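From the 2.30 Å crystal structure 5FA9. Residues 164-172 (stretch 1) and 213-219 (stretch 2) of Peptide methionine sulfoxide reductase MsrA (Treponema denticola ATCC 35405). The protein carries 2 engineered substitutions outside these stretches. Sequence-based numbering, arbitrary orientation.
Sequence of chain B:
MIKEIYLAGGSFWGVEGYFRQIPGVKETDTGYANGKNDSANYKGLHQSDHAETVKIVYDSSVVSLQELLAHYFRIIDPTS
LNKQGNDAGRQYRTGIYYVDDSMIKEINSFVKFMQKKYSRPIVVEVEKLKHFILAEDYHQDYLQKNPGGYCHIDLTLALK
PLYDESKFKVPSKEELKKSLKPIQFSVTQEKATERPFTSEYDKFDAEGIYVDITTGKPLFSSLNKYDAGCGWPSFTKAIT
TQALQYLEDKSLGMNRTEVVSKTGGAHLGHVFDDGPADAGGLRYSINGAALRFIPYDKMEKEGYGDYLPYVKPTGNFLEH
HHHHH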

# COMPACT_ATOMS: atom_id res chain seq x y z
N ASP B 164 -24.14 1.41 -17.43
CA ASP B 164 -24.89 1.50 -18.68
C ASP B 164 -24.33 2.60 -19.57
O ASP B 164 -24.42 3.79 -19.24
CB ASP B 164 -26.37 1.74 -18.39
CG ASP B 164 -27.22 1.74 -19.65
OD1 ASP B 164 -26.78 1.15 -20.66
OD2 ASP B 164 -28.32 2.33 -19.63
N GLU B 165 -23.75 2.21 -20.70
CA GLU B 165 -23.17 3.16 -21.63
C GLU B 165 -23.95 3.19 -22.94
O GLU B 165 -23.45 3.68 -23.96
CB GLU B 165 -21.70 2.83 -21.90
CG GLU B 165 -20.80 2.97 -20.68
CD GLU B 165 -19.33 2.95 -21.05
OE1 GLU B 165 -19.02 2.96 -22.25
OE2 GLU B 165 -18.49 2.92 -20.12
N SER B 166 -25.16 2.66 -22.92
CA SER B 166 -26.00 2.62 -24.11
C SER B 166 -26.38 4.02 -24.56
O SER B 166 -26.57 4.27 -25.76
CB SER B 166 -27.26 1.78 -23.85
OG SER B 166 -28.06 2.37 -22.85
N LYS B 167 -26.51 4.93 -23.61
CA LYS B 167 -26.88 6.31 -23.91
C LYS B 167 -25.67 7.19 -24.21
O LYS B 167 -25.82 8.37 -24.53
CB LYS B 167 -27.66 6.92 -22.74
CG LYS B 167 -29.00 6.25 -22.46
CD LYS B 167 -29.57 6.74 -21.13
CE LYS B 167 -29.60 8.26 -21.08
NZ LYS B 167 -29.92 8.76 -19.71
N PHE B 168 -24.47 6.62 -24.10
CA PHE B 168 -23.26 7.42 -24.31
C PHE B 168 -22.60 7.14 -25.65
O PHE B 168 -21.37 7.09 -25.75
CB PHE B 168 -22.26 7.16 -23.18
CG PHE B 168 -22.81 7.43 -21.81
CD1 PHE B 168 -23.75 8.42 -21.61
CD2 PHE B 168 -22.39 6.67 -20.73
CE1 PHE B 168 -24.26 8.67 -20.35
CE2 PHE B 168 -22.90 6.91 -19.46
CZ PHE B 168 -23.83 7.91 -19.27
N LYS B 169 -23.41 6.96 -26.69
CA LYS B 169 -22.89 6.73 -28.04
C LYS B 169 -22.51 8.04 -28.74
O LYS B 169 -23.13 9.08 -28.52
CB LYS B 169 -23.89 5.92 -28.86
CG LYS B 169 -23.95 4.47 -28.40
CD LYS B 169 -25.23 3.76 -28.81
CE LYS B 169 -25.19 2.29 -28.40
NZ LYS B 169 -24.30 2.06 -27.22
N VAL B 170 -21.48 7.96 -29.58
CA VAL B 170 -20.91 9.14 -30.22
C VAL B 170 -21.58 9.49 -31.54
O VAL B 170 -21.71 8.64 -32.42
CB VAL B 170 -19.41 8.95 -30.49
CG1 VAL B 170 -18.74 10.29 -30.73
CG2 VAL B 170 -18.75 8.21 -29.33
N PRO B 171 -22.00 10.75 -31.68
CA PRO B 171 -22.53 11.26 -32.95
C PRO B 171 -21.44 11.33 -34.01
O PRO B 171 -20.26 11.31 -33.67
CB PRO B 171 -23.05 12.66 -32.59
CG PRO B 171 -23.13 12.69 -31.09
CD PRO B 171 -22.05 11.77 -30.62
N SER B 172 -21.83 11.43 -35.27
CA SER B 172 -20.87 11.54 -36.36
C SER B 172 -20.25 12.93 -36.39
O SER B 172 -20.74 13.86 -35.74
CB SER B 172 -21.53 11.23 -37.70
OG SER B 172 -22.22 12.36 -38.20
N ILE B 213 -18.76 16.27 -23.23
CA ILE B 213 -19.69 17.17 -23.91
C ILE B 213 -20.20 16.58 -25.23
O ILE B 213 -21.17 17.07 -25.80
CB ILE B 213 -19.04 18.54 -24.18
CG1 ILE B 213 -20.10 19.62 -24.38
CG2 ILE B 213 -18.07 18.47 -25.35
CD1 ILE B 213 -19.60 21.03 -24.14
N THR B 214 -19.55 15.52 -25.70
CA THR B 214 -19.92 14.91 -26.97
C THR B 214 -20.73 13.62 -26.82
O THR B 214 -21.46 13.23 -27.73
CB THR B 214 -18.68 14.60 -27.83
OG1 THR B 214 -17.90 13.57 -27.20
CG2 THR B 214 -17.83 15.85 -28.01
N THR B 215 -20.60 12.95 -25.67
CA THR B 215 -21.26 11.66 -25.48
C THR B 215 -22.14 11.62 -24.23
O THR B 215 -23.10 10.85 -24.17
CB THR B 215 -20.23 10.52 -25.37
OG1 THR B 215 -19.46 10.66 -24.17
CG2 THR B 215 -19.29 10.53 -26.57
N GLY B 216 -21.82 12.44 -23.24
CA GLY B 216 -22.59 12.48 -22.01
C GLY B 216 -22.07 11.53 -20.94
O GLY B 216 -22.67 11.40 -19.88
N LYS B 217 -20.97 10.84 -21.24
CA LYS B 217 -20.36 9.92 -20.28
C LYS B 217 -19.52 10.67 -19.24
O LYS B 217 -18.71 11.52 -19.60
CB LYS B 217 -19.50 8.89 -21.01
CG LYS B 217 -18.82 7.88 -20.10
CD LYS B 217 -18.16 6.77 -20.90
CE LYS B 217 -17.20 5.97 -20.04
NZ LYS B 217 -16.51 4.91 -20.83
N PRO B 218 -19.71 10.34 -17.95
CA PRO B 218 -18.95 10.95 -16.85
C PRO B 218 -17.45 10.74 -16.99
O PRO B 218 -17.01 9.63 -17.29
CB PRO B 218 -19.50 10.23 -15.61
CG PRO B 218 -20.87 9.80 -16.00
CD PRO B 218 -20.76 9.43 -17.45
N LEU B 219 -16.67 11.80 -16.77
CA LEU B 219 -15.22 11.73 -16.92
C LEU B 219 -14.50 12.09 -15.63
O LEU B 219 -13.49 11.47 -15.28
CB LEU B 219 -14.76 12.64 -18.05
CG LEU B 219 -15.32 12.35 -19.44
CD1 LEU B 219 -14.87 13.40 -20.43
CD2 LEU B 219 -14.91 10.96 -19.90

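Stretch 1 has no regular helix or strand and stretch 2 enters a strand only at Pro-218; no backbone hydrogen bond joins the two. Stretch 1 instead folds on itself in a type I turn from Glu-165 to Phe-168, closed by Phe-168 N to Glu-165 O at 3.1 Å. By CA atoms the two stretches come nearest at Phe-168 and Thr-215, 4.8 Å apart, where Phe-168 CA makes a CA-H...O contact with Thr-215 O at 3.4 Å. Gly-216 follows at phi 91°, psi 3°; a CB there would jam against the carbonyl O of Thr-215, so the backbone by itself calls for glycine.

Phe-168, buried and in the m rotamer, is the hub of the side-chain packing. Lys-217 CA sits 3.7 Å from its ring centroid and 7° off the normal, a CH-pi contact squarely over the face, while Pro-218 CD adds apolar packing 3.9 Å from Phe-168 CE2. The extended Lys-217 side chain, t at all four chi angles, then carries its ammonium to Glu-165, where NZ and OE2 form a 2.9 Å salt bridge. One lysine thus serves both the aromatic ring and the acid.

Further along, Val-170 CG2 meets Thr-215 CG2 at 3.6 Å, and Pro-171 CD lies 3.3 Å from Thr-214 O. The rule is economical: close backbone approach, one ring, one buried ion pair partner.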